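Local coordinates for EmGH1 (Erythrobacter marinus, PDB 5Z87), which probably hydrolyses beta-glucosides, and possibly xylosides and arabinofuranosides, as a member of glycoside hydrolase family 3, at residues 631-636 / 651-656; 181-185 / 260-265; 59-63 / 369-373. All coordinates share one frame; numbering follows the deposited sequence.

Contacts 2 and 3 both lie within the N-terminal TIM-barrel domain, whereas contact 1 falls in the C-terminal domain of family 3. Along the chain, contact 2 is nested inside the long loop closed by contact 3, which joins helices near the two ends of the barrel domain; their centres are about 28 Å apart and their nearest atoms about 17 Å. Contact 1 approaches contact 2 to about 8 Å between nearest atoms but does not touch it, and its centre is about 52 Å from that of contact 3. Contact 2 is linked to the dithiothreitol-binding pocket through Asp183, which hydrogen-bonds pocket residue His234, while contact 1 meets the second subunit.

Contact 1. Residues 631-636 / 651-656; sequences RNVGQL and YVFSDS
The two backbones come nearest, by CA atoms, at Gln635 and Ser656, 7.3 Å apart. Both segments are tightly turned: an Asx turn, Gly634 N to Asn632 OD1, leads into the short 3-10 segment 633-635, and a type II beta turn spans Tyr651 to Ser654. Ser656 OG braces the second loop by accepting from Tyr651 N and donating to Ser654 O. Between the segments, Gln635 reaches out extended beyond CG and gives a nearly straight hydrogen bond from NE2 to Asp655 O (3.2 Å, 168°), arriving above the carbonyl plane. The Tyr651 ring lies obliquely against the same side chain, 3.6 Å from its CE2 to Gln635 CB. Asp655 stacks on Arg631, its OD2 over the centre of the guanidinium and 3.1 Å from Arg631 CZ, with the two planes 19° apart. This salt bridge therefore works by charge alone; Thr657 holds both members, its O accepting from Arg631 NE and its OG1 hydrogen-bonded to Asp655 OD1. Gln635 NE2 and Ser654 OG also bond Asp553 OD2 of the second subunit, and Tyr651 OH bonds Gly243 O there, so these three groups also serve the dimer interface, while the arginine-aspartate pair closes the contact within the chain.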
ATOM      1  N   ARG A 631       1.176 -12.589  -9.416  1.00 19.86           N
ATOM      2  CA  ARG A 631       1.673 -13.929  -9.111  1.00 20.49           C
ATOM      3  C   ARG A 631       1.578 -14.239  -7.622  1.00 20.57           C
ATOM      4  O   ARG A 631       1.283 -15.373  -7.230  1.00 21.26           O
ATOM      5  CB  ARG A 631       3.114 -14.076  -9.604  1.00 20.22           C
ATOM      6  CG  ARG A 631       3.162 -14.403 -11.060  1.00 22.72           C
ATOM      7  CD  ARG A 631       4.531 -14.272 -11.694  1.00 21.80           C
ATOM      8  NE  ARG A 631       4.311 -14.173 -13.132  1.00 20.62           N
ATOM      9  CZ  ARG A 631       4.098 -15.214 -13.924  1.00 21.58           C
ATOM     10  NH1 ARG A 631       4.134 -16.440 -13.419  1.00 21.63           N
ATOM     11  NH2 ARG A 631       3.853 -15.027 -15.217  1.00 20.32           N
ATOM     12  N   ASN A 632       1.838 -13.256  -6.773  1.00 15.95           N
ATOM     13  CA  ASN A 632       1.766 -13.509  -5.351  1.00 18.70           C
ATOM     14  C   ASN A 632       1.487 -12.201  -4.643  1.00 16.17           C
ATOM     15  O   ASN A 632       1.718 -11.117  -5.180  1.00 15.81           O
ATOM     16  CB  ASN A 632       3.049 -14.155  -4.812  1.00 17.47           C
ATOM     17  CG  ASN A 632       4.244 -13.212  -4.853  1.00 16.94           C
ATOM     18  OD1 ASN A 632       4.392 -12.334  -4.002  1.00 20.33           O
ATOM     19  ND2 ASN A 632       5.114 -13.409  -5.834  1.00 18.61           N
ATOM     20  N   VAL A 633       1.003 -12.334  -3.408  1.00 17.22           N
ATOM     21  CA  VAL A 633       0.549 -11.210  -2.618  1.00 17.28           C
ATOM     22  C   VAL A 633       1.684 -10.243  -2.279  1.00 21.87           C
ATOM     23  O   VAL A 633       1.425  -9.098  -1.908  1.00 18.81           O
ATOM     24  CB  VAL A 633      -0.145 -11.754  -1.357  1.00 13.88           C
ATOM     25  CG1 VAL A 633       0.890 -12.359  -0.380  1.00 15.01           C
ATOM     26  CG2 VAL A 633      -0.946 -10.674  -0.687  1.00 15.89           C
ATOM     27  N   GLY A 634       2.942 -10.665  -2.413  1.00 22.23           N
ATOM     28  CA  GLY A 634       4.057  -9.772  -2.142  1.00 13.13           C
ATOM     29  C   GLY A 634       4.358  -8.779  -3.246  1.00 16.07           C
ATOM     30  O   GLY A 634       5.163  -7.866  -3.046  1.00 18.30           O
ATOM     31  N   GLN A 635       3.714  -8.922  -4.399  1.00 15.28           N
ATOM     32  CA  GLN A 635       3.882  -8.007  -5.519  1.00 16.90           C
ATOM     33  C   GLN A 635       2.762  -6.968  -5.613  1.00 20.89           C
ATOM     34  O   GLN A 635       2.706  -6.224  -6.599  1.00 17.93           O
ATOM     35  CB  GLN A 635       3.980  -8.811  -6.826  1.00 15.73           C
ATOM     36  CG  GLN A 635       4.909 -10.023  -6.707  1.00 16.72           C
ATOM     37  CD  GLN A 635       5.328 -10.601  -8.036  1.00 22.82           C
ATOM     38  OE1 GLN A 635       4.684 -10.376  -9.057  1.00 38.29           O
ATOM     39  NE2 GLN A 635       6.434 -11.325  -8.039  1.00 18.70           N
ATOM     40  N   LEU A 636       1.868  -6.901  -4.622  1.00 16.37           N
ATOM     41  CA  LEU A 636       0.801  -5.908  -4.667  1.00 17.15           C
ATOM     42  C   LEU A 636       1.372  -4.504  -4.429  1.00 20.83           C
ATOM     43  O   LEU A 636       2.285  -4.326  -3.615  1.00 19.94           O
ATOM     44  CB  LEU A 636      -0.266  -6.229  -3.624  1.00 14.51           C
ATOM     45  CG  LEU A 636      -1.088  -7.494  -3.870  1.00 18.70           C
ATOM     46  CD1 LEU A 636      -2.061  -7.733  -2.736  1.00 18.63           C
ATOM     47  CD2 LEU A 636      -1.837  -7.398  -5.184  1.00 12.54           C
ATOM     48  N   TYR A 651      11.106  -7.519  -8.903  1.00 18.80           N
ATOM     49  CA  TYR A 651      11.483  -8.152  -7.645  1.00 20.98           C
ATOM     50  C   TYR A 651      12.651  -9.105  -7.864  1.00 18.36           C
ATOM     51  O   TYR A 651      12.718  -9.806  -8.877  1.00 15.64           O
ATOM     52  CB  TYR A 651      10.289  -8.896  -7.041  1.00 15.66           C
ATOM     53  CG  TYR A 651       9.187  -7.966  -6.576  1.00 16.46           C
ATOM     54  CD1 TYR A 651       9.316  -7.244  -5.400  1.00 14.08           C
ATOM     55  CD2 TYR A 651       8.028  -7.795  -7.331  1.00 11.57           C
ATOM     56  CE1 TYR A 651       8.319  -6.393  -4.967  1.00 13.91           C
ATOM     57  CE2 TYR A 651       7.026  -6.950  -6.917  1.00 13.80           C
ATOM     58  CZ  TYR A 651       7.173  -6.240  -5.736  1.00 17.27           C
ATOM     59  OH  TYR A 651       6.174  -5.383  -5.324  1.00 13.76           O
ATOM     60  N   VAL A 652      13.578  -9.112  -6.911  1.00 13.09           N
ATOM     61  CA  VAL A 652      14.799  -9.887  -7.068  1.00 15.79           C
ATOM     62  C   VAL A 652      14.462 -11.375  -7.074  1.00 17.99           C
ATOM     63  O   VAL A 652      13.648 -11.851  -6.270  1.00 18.64           O
ATOM     64  CB  VAL A 652      15.821  -9.519  -5.977  1.00 26.21           C
ATOM     65  CG1 VAL A 652      15.396 -10.033  -4.619  1.00 24.10           C
ATOM     66  CG2 VAL A 652      17.219 -10.042  -6.338  1.00 29.57           C
ATOM     67  N   PHE A 653      15.026 -12.095  -8.053  1.00 20.25           N
ATOM     68  CA  PHE A 653      14.900 -13.549  -8.190  1.00 20.34           C
ATOM     69  C   PHE A 653      13.449 -13.998  -8.253  1.00 21.15           C
ATOM     70  O   PHE A 653      13.111 -15.077  -7.763  1.00 22.92           O
ATOM     71  CB  PHE A 653      15.631 -14.285  -7.062  1.00 19.14           C
ATOM     72  CG  PHE A 653      17.097 -13.931  -6.963  1.00 21.68           C
ATOM     73  CD1 PHE A 653      17.825 -13.616  -8.106  1.00 21.38           C
ATOM     74  CD2 PHE A 653      17.740 -13.895  -5.737  1.00 22.62           C
ATOM     75  CE1 PHE A 653      19.187 -13.278  -8.029  1.00 31.50           C
ATOM     76  CE2 PHE A 653      19.099 -13.550  -5.646  1.00 25.03           C
ATOM     77  CZ  PHE A 653      19.819 -13.240  -6.794  1.00 23.09           C
ATOM     78  N   SER A 654      12.578 -13.182  -8.853  1.00 19.18           N
ATOM     79  CA  SER A 654      11.154 -13.503  -8.888  1.00 21.81           C
ATOM     80  C   SER A 654      10.505 -12.922 -10.136  1.00 25.29           C
ATOM     81  O   SER A 654      10.604 -11.716 -10.397  1.00 24.02           O
ATOM     82  CB  SER A 654      10.453 -12.987  -7.633  1.00 13.58           C
ATOM     83  OG  SER A 654       9.104 -13.399  -7.596  1.00 23.68           O
ATOM     84  N   ASP A 655       9.844 -13.791 -10.900  1.00 20.62           N
ATOM     85  CA  ASP A 655       9.024 -13.385 -12.035  1.00 22.51           C
ATOM     86  C   ASP A 655       8.000 -12.345 -11.589  1.00 21.66           C
ATOM     87  O   ASP A 655       7.079 -12.664 -10.828  1.00 18.24           O
ATOM     88  CB  ASP A 655       8.326 -14.609 -12.644  1.00 16.21           C
ATOM     89  CG  ASP A 655       7.598 -14.285 -13.939  1.00 22.40           C
ATOM     90  OD1 ASP A 655       7.484 -13.088 -14.297  1.00 23.60           O
ATOM     91  OD2 ASP A 655       7.130 -15.231 -14.602  1.00 29.21           O
ATOM     92  N   SER A 656       8.149 -11.107 -12.062  1.00 19.92           N
ATOM     93  CA  SER A 656       7.335  -9.983 -11.619  1.00 17.03           C
ATOM     94  C   SER A 656       6.259  -9.599 -12.621  1.00 23.79           C
ATOM     95  O   SER A 656       5.585  -8.575 -12.433  1.00 19.04           O
ATOM     96  CB  SER A 656       8.225  -8.769 -11.330  1.00 18.67           C
ATOM     97  OG  SER A 656       9.137  -9.058 -10.294  1.00 17.31           O
TER

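Contact 2. Residues 181-185 / 260-265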
ATOM      1  N   ASN A 181     -22.294  -1.448  -5.417  1.00 23.89           N
ATOM      2  CA  ASN A 181     -20.957  -1.192  -4.902  1.00 19.09           C
ATOM      3  C   ASN A 181     -20.096  -0.789  -6.090  1.00 22.35           C
ATOM      4  O   ASN A 181     -19.868  -1.594  -6.997  1.00 19.65           O
ATOM      5  CB  ASN A 181     -20.437  -2.448  -4.208  1.00 20.65           C
ATOM      6  CG  ASN A 181     -19.002  -2.308  -3.691  1.00 21.63           C
ATOM      7  OD1 ASN A 181     -18.116  -1.774  -4.367  1.00 23.81           O
ATOM      8  ND2 ASN A 181     -18.769  -2.821  -2.486  1.00 23.73           N
ATOM      9  N   ILE A 182     -19.628   0.454  -6.109  1.00 18.09           N
ATOM     10  CA  ILE A 182     -18.807   0.883  -7.226  1.00 13.87           C
ATOM     11  C   ILE A 182     -17.436   1.313  -6.718  1.00 21.05           C
ATOM     12  O   ILE A 182     -16.817   2.233  -7.260  1.00 16.21           O
ATOM     13  CB  ILE A 182     -19.497   1.988  -8.035  1.00 17.93           C
ATOM     14  CG1 ILE A 182     -19.882   3.173  -7.149  1.00 15.00           C
ATOM     15  CG2 ILE A 182     -20.739   1.411  -8.698  1.00 15.51           C
ATOM     16  CD1 ILE A 182     -20.602   4.290  -7.929  1.00 17.96           C
ATOM     17  N   ASP A 183     -16.955   0.631  -5.680  1.00 17.99           N
ATOM     18  CA  ASP A 183     -15.571   0.762  -5.252  1.00 16.94           C
ATOM     19  C   ASP A 183     -14.635   0.169  -6.304  1.00 21.18           C
ATOM     20  O   ASP A 183     -15.046  -0.586  -7.190  1.00 18.86           O
ATOM     21  CB  ASP A 183     -15.359   0.063  -3.903  1.00 19.48           C
ATOM     22  CG  ASP A 183     -16.264   0.630  -2.799  1.00 26.97           C
ATOM     23  OD1 ASP A 183     -16.361   1.877  -2.705  1.00 26.60           O
ATOM     24  OD2 ASP A 183     -16.883  -0.159  -2.040  1.00 20.87           O
ATOM     25  N   ILE A 184     -13.359   0.525  -6.198  1.00 21.72           N
ATOM     26  CA  ILE A 184     -12.321   0.065  -7.113  1.00 17.53           C
ATOM     27  C   ILE A 184     -11.521  -1.006  -6.396  1.00 18.51           C
ATOM     28  O   ILE A 184     -11.033  -0.777  -5.282  1.00 16.52           O
ATOM     29  CB  ILE A 184     -11.410   1.228  -7.543  1.00 18.35           C
ATOM     30  CG1 ILE A 184     -12.252   2.452  -7.924  1.00 18.05           C
ATOM     31  CG2 ILE A 184     -10.465   0.809  -8.668  1.00 20.22           C
ATOM     32  CD1 ILE A 184     -13.117   2.243  -9.169  1.00 18.78           C
ATOM     33  N   CYS A 185     -11.390  -2.176  -7.020  1.00 24.03           N
ATOM     34  CA  CYS A 185     -10.639  -3.281  -6.416  1.00 20.58           C
ATOM     35  C   CYS A 185      -9.180  -3.146  -6.822  1.00 15.66           C
ATOM     36  O   CYS A 185      -8.758  -3.662  -7.852  1.00 20.84           O
ATOM     37  CB  CYS A 185     -11.192  -4.638  -6.844  1.00 16.65           C
ATOM     38  SG  CYS A 185     -10.266  -6.033  -6.048  1.00 20.34           S
ATOM     39  N   VAL A 260      -9.272   8.094 -10.467  1.00 14.48           N
ATOM     40  CA  VAL A 260      -9.401   6.656 -10.202  1.00 15.78           C
ATOM     41  C   VAL A 260     -10.712   6.347  -9.499  1.00 18.36           C
ATOM     42  O   VAL A 260     -11.532   5.581 -10.003  1.00 17.91           O
ATOM     43  CB  VAL A 260      -8.206   6.117  -9.381  1.00 20.34           C
ATOM     44  CG1 VAL A 260      -8.419   4.649  -9.056  1.00 11.91           C
ATOM     45  CG2 VAL A 260      -6.895   6.314 -10.113  1.00 18.05           C
ATOM     46  N   VAL A 261     -10.919   6.926  -8.323  1.00 21.16           N
ATOM     47  CA  VAL A 261     -11.941   6.451  -7.400  1.00 18.72           C
ATOM     48  C   VAL A 261     -13.306   7.047  -7.734  1.00 20.64           C
ATOM     49  O   VAL A 261     -14.315   6.334  -7.775  1.00 20.61           O
ATOM     50  CB  VAL A 261     -11.506   6.774  -5.956  1.00 20.91           C
ATOM     51  CG1 VAL A 261     -12.571   6.374  -4.966  1.00 19.38           C
ATOM     52  CG2 VAL A 261     -10.167   6.085  -5.639  1.00 18.80           C
ATOM     53  N   LEU A 262     -13.358   8.354  -7.980  1.00 17.12           N
ATOM     54  CA  LEU A 262     -14.587   9.118  -8.201  1.00 21.10           C
ATOM     55  C   LEU A 262     -15.302   8.918  -9.540  1.00 19.79           C
ATOM     56  O   LEU A 262     -16.523   9.103  -9.577  1.00 22.02           O
ATOM     57  CB  LEU A 262     -14.301  10.616  -8.046  1.00 15.06           C
ATOM     58  CG  LEU A 262     -13.966  11.090  -6.632  1.00 17.46           C
ATOM     59  CD1 LEU A 262     -13.760  12.596  -6.627  1.00 15.63           C
ATOM     60  CD2 LEU A 262     -15.056  10.677  -5.640  1.00 17.38           C
ATOM     61  N   PRO A 263     -14.629   8.611 -10.654  1.00 17.55           N
ATOM     62  CA  PRO A 263     -15.329   8.642 -11.971  1.00 18.13           C
ATOM     63  C   PRO A 263     -16.588   7.784 -12.007  1.00 22.91           C
ATOM     64  O   PRO A 263     -17.591   8.193 -12.620  1.00 20.37           O
ATOM     65  CB  PRO A 263     -14.263   8.138 -12.955  1.00 16.89           C
ATOM     66  CG  PRO A 263     -12.965   8.605 -12.330  1.00 17.57           C
ATOM     67  CD  PRO A 263     -13.163   8.467 -10.836  1.00 13.51           C
ATOM     68  N   PRO A 264     -16.610   6.599 -11.383  1.00 19.68           N
ATOM     69  CA  PRO A 264     -17.888   5.857 -11.371  1.00 18.19           C
ATOM     70  C   PRO A 264     -18.973   6.540 -10.562  1.00 17.60           C
ATOM     71  O   PRO A 264     -20.145   6.526 -10.970  1.00 18.64           O
ATOM     72  CB  PRO A 264     -17.509   4.485 -10.786  1.00 17.04           C
ATOM     73  CG  PRO A 264     -16.172   4.675 -10.149  1.00 18.45           C
ATOM     74  CD  PRO A 264     -15.490   5.747 -10.934  1.00 15.99           C
ATOM     75  N   PHE A 265     -18.623   7.128  -9.418  1.00 20.87           N
ATOM     76  CA  PHE A 265     -19.592   7.913  -8.660  1.00 17.68           C
ATOM     77  C   PHE A 265     -20.061   9.114  -9.472  1.00 22.51           C
ATOM     78  O   PHE A 265     -21.259   9.406  -9.534  1.00 23.18           O
ATOM     79  CB  PHE A 265     -18.983   8.378  -7.338  1.00 21.30           C
ATOM     80  CG  PHE A 265     -18.894   7.300  -6.291  1.00 22.37           C
ATOM     81  CD1 PHE A 265     -20.000   6.979  -5.511  1.00 17.33           C
ATOM     82  CD2 PHE A 265     -17.690   6.636  -6.056  1.00 16.47           C
ATOM     83  CE1 PHE A 265     -19.917   5.991  -4.542  1.00 16.55           C
ATOM     84  CE2 PHE A 265     -17.601   5.649  -5.090  1.00 14.74           C
ATOM     85  CZ  PHE A 265     -18.712   5.319  -4.329  1.00 14.24           C
TER
HETATM   86  O   HOH W   1     -14.942   3.973  -6.360  1.00 18.49           O
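Apolar packing between Ile182 and Phe265 dominates one end of this buried contact. The CD1 methyl of Ile182 sits over one face of the Phe265 ring in a CH-pi contact, 3.8 Å from CD1 to the ring centroid and 15° off the normal. CG1 of Ile182 occupies the position between the backbone N and carbonyl carbon (chi1 55°), which lays it over the same ring, 3.7 Å from Phe265 CZ. Phe235 meets the Phe265 ring edge-to-face. Pro264 lies between the two isoleucines, touched by Ile182 (CB to CB 4.2 Å) and by Ile184, whose CD1 is 4.0 Å from Pro264 CG; CG1 of Ile184 lies near the backbone at Val261 CA.

Polar links are indirect. A water lies within hydrogen-bonding distance of Ile182 O (2.7 Å) and Val261 O (2.8 Å) and so can link them, though other acceptors nearby compete for its protons. Within the loop, Asn181 OD1 accepts from Asp183 N (3.0 Å, 155°) to form an Asx turn, and Asp183 OD2 hydrogen-bonds His234 ND1.

The contact packs the loop after strand 176-177 against the junction of helices 254-261 and 263-270. Isoleucines hold one side of that loop to the helices while Asp183 engages His234, a residue of the dithiothreitol pocket; Asp183 is thus a second-shell residue whose bond to ND1 is likely to favour one orientation of the imidazole.

Contact 3. Residues 59-63 / 369-373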
ATOM      1  N   MET A  59     -39.793  16.396  10.800  1.00 26.83           N
ATOM      2  CA  MET A  59     -38.687  16.343   9.853  1.00 24.20           C
ATOM      3  C   MET A  59     -37.561  15.459  10.371  1.00 27.88           C
ATOM      4  O   MET A  59     -36.983  14.672   9.611  1.00 25.35           O
ATOM      5  CB  MET A  59     -38.170  17.745   9.569  1.00 20.78           C
ATOM      6  CG  MET A  59     -39.096  18.548   8.699  1.00 25.45           C
ATOM      7  SD  MET A  59     -38.388  20.143   8.279  1.00 34.17           S
ATOM      8  CE  MET A  59     -38.265  20.877   9.915  1.00 32.24           C
ATOM      9  N   ALA A  60     -37.242  15.572  11.661  1.00 24.76           N
ATOM     10  CA  ALA A  60     -36.146  14.792  12.215  1.00 26.61           C
ATOM     11  C   ALA A  60     -36.411  13.301  12.099  1.00 24.16           C
ATOM     12  O   ALA A  60     -35.477  12.519  11.904  1.00 28.93           O
ATOM     13  CB  ALA A  60     -35.901  15.184  13.669  1.00 21.35           C
ATOM     14  N   ALA A  61     -37.669  12.889  12.189  1.00 24.02           N
ATOM     15  CA  ALA A  61     -37.967  11.461  12.146  1.00 26.62           C
ATOM     16  C   ALA A  61     -37.633  10.861  10.782  1.00 25.39           C
ATOM     17  O   ALA A  61     -37.319   9.669  10.686  1.00 22.53           O
ATOM     18  CB  ALA A  61     -39.439  11.231  12.502  1.00 22.82           C
ATOM     19  N   GLN A  62     -37.691  11.670   9.723  1.00 20.55           N
ATOM     20  CA  GLN A  62     -37.317  11.221   8.390  1.00 23.95           C
ATOM     21  C   GLN A  62     -35.816  10.956   8.238  1.00 24.60           C
ATOM     22  O   GLN A  62     -35.404  10.481   7.177  1.00 19.79           O
ATOM     23  CB  GLN A  62     -37.773  12.257   7.351  1.00 23.08           C
ATOM     24  CG  GLN A  62     -39.284  12.503   7.344  1.00 18.39           C
ATOM     25  CD  GLN A  62     -40.069  11.283   6.892  1.00 25.68           C
ATOM     26  OE1 GLN A  62     -39.793  10.698   5.837  1.00 21.82           O
ATOM     27  NE2 GLN A  62     -41.040  10.866   7.711  1.00 25.55           N
ATOM     28  N   LEU A  63     -34.993  11.235   9.252  1.00 20.52           N
ATOM     29  CA  LEU A  63     -33.550  11.045   9.138  1.00 24.78           C
ATOM     30  C   LEU A  63     -33.069   9.765   9.812  1.00 24.69           C
ATOM     31  O   LEU A  63     -31.857   9.541   9.902  1.00 22.07           O
ATOM     32  CB  LEU A  63     -32.806  12.254   9.716  1.00 19.92           C
ATOM     33  CG  LEU A  63     -33.337  13.621   9.262  1.00 21.48           C
ATOM     34  CD1 LEU A  63     -32.434  14.734   9.724  1.00 26.15           C
ATOM     35  CD2 LEU A  63     -33.492  13.676   7.753  1.00 22.86           C
ATOM     36  N   VAL A 369     -31.388  20.045   9.824  1.00 26.46           N
ATOM     37  CA  VAL A 369     -32.442  19.040   9.838  1.00 26.44           C
ATOM     38  C   VAL A 369     -33.332  19.198   8.616  1.00 25.35           C
ATOM     39  O   VAL A 369     -33.678  18.214   7.952  1.00 27.64           O
ATOM     40  CB  VAL A 369     -33.241  19.127  11.147  1.00 26.57           C
ATOM     41  CG1 VAL A 369     -34.417  18.177  11.104  1.00 22.09           C
ATOM     42  CG2 VAL A 369     -32.338  18.790  12.322  1.00 21.91           C
ATOM     43  N   ARG A 370     -33.680  20.442   8.277  1.00 29.08           N
ATOM     44  CA  ARG A 370     -34.556  20.706   7.139  1.00 26.01           C
ATOM     45  C   ARG A 370     -33.866  20.393   5.812  1.00 29.34           C
ATOM     46  O   ARG A 370     -34.499  19.864   4.886  1.00 24.16           O
ATOM     47  CB  ARG A 370     -35.029  22.167   7.193  1.00 30.43           C
ATOM     48  CG  ARG A 370     -35.510  22.772   5.878  1.00 25.17           C
ATOM     49  CD  ARG A 370     -36.790  22.130   5.419  1.00 28.36           C
ATOM     50  NE  ARG A 370     -37.251  22.597   4.107  1.00 35.64           N
ATOM     51  CZ  ARG A 370     -38.288  23.421   3.935  1.00 39.87           C
ATOM     52  NH1 ARG A 370     -38.946  23.881   4.996  1.00 27.71           N
ATOM     53  NH2 ARG A 370     -38.662  23.790   2.710  1.00 32.09           N
ATOM     54  N   ARG A 371     -32.572  20.719   5.695  1.00 25.96           N
ATOM     55  CA  ARG A 371     -31.826  20.351   4.493  1.00 25.86           C
ATOM     56  C   ARG A 371     -31.859  18.841   4.276  1.00 25.05           C
ATOM     57  O   ARG A 371     -32.155  18.360   3.174  1.00 25.94           O
ATOM     58  CB  ARG A 371     -30.381  20.857   4.593  1.00 23.78           C
ATOM     59  CG  ARG A 371     -29.557  20.615   3.322  1.00 21.05           C
ATOM     60  CD  ARG A 371     -28.096  21.056   3.501  1.00 21.20           C
ATOM     61  NE  ARG A 371     -27.359  20.231   4.466  1.00 20.80           N
ATOM     62  CZ  ARG A 371     -26.040  20.293   4.651  1.00 24.79           C
ATOM     63  NH1 ARG A 371     -25.299  21.141   3.938  1.00 18.60           N
ATOM     64  NH2 ARG A 371     -25.459  19.509   5.545  1.00 24.60           N
ATOM     65  N   ALA A 372     -31.605  18.074   5.333  1.00 19.87           N
ATOM     66  CA  ALA A 372     -31.583  16.624   5.197  1.00 23.58           C
ATOM     67  C   ALA A 372     -32.983  16.070   4.930  1.00 26.29           C
ATOM     68  O   ALA A 372     -33.186  15.301   3.979  1.00 22.24           O
ATOM     69  CB  ALA A 372     -30.968  15.999   6.451  1.00 17.50           C
ATOM     70  N   ALA A 373     -33.973  16.466   5.742  1.00 20.33           N
ATOM     71  CA  ALA A 373     -35.317  15.906   5.580  1.00 20.71           C
ATOM     72  C   ALA A 373     -35.916  16.242   4.219  1.00 24.47           C
ATOM     73  O   ALA A 373     -36.695  15.455   3.670  1.00 24.06           O
ATOM     74  CB  ALA A 373     -36.237  16.383   6.702  1.00 20.74           C
TER
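Met59 runs its side chain across helix 366-382, its CB against Ala373 CB and its sulfur over the aliphatic part of Arg370. The two CB atoms of Met59 and Ala373 are 3.7 Å apart, and the methyl of Ala373 also lies 3.5 Å from Met59 O, so the helices come close where only a small side chain intervenes. Further out, Met59 SD rests 3.8 Å from Arg370 CD. The guanidinium is used elsewhere: Arg370 NE forms a salt bridge with Glu374, and NH1 bonds Asn52 OD1.

Val369 fills the next place with one branch. Its CG1, set anti to the backbone N (chi1 175°), nestles among Met59, Ala60 and Leu63; it is 4.2 Å from Ala60 CB. Leu63, at the end of the first segment, points its side chain at 369-373. With CG beside its own backbone N (chi1 -47°), it presents both methyls to the partner: CD2 lies 3.7 Å from Ala372 CB and 3.5 Å from Ala373 N, a nitrogen already bonded to Val369 O inside its helix, while CD1 comes to 4.2 Å from Val369 CG1. Val359 and Leu355 of helix 355-360 pack on Val369 and Leu63, respectively, extending the apolar layer.

Gln62 directs its CB toward 369-373, but its amide leads away from that segment to Lys380 NZ, farther along the same helix, with a hydrogen bond from OE1. The contact thus seats a helix near the beginning of the TIM-barrel domain on one near its end, some 300 residues later. Across these two segments, cohesion comes from close methyl, methylene and sulfur packing, with alanines permitting the near approach, while the charged and amide groups of Arg370 and Gln62 find their partners outside the two segments.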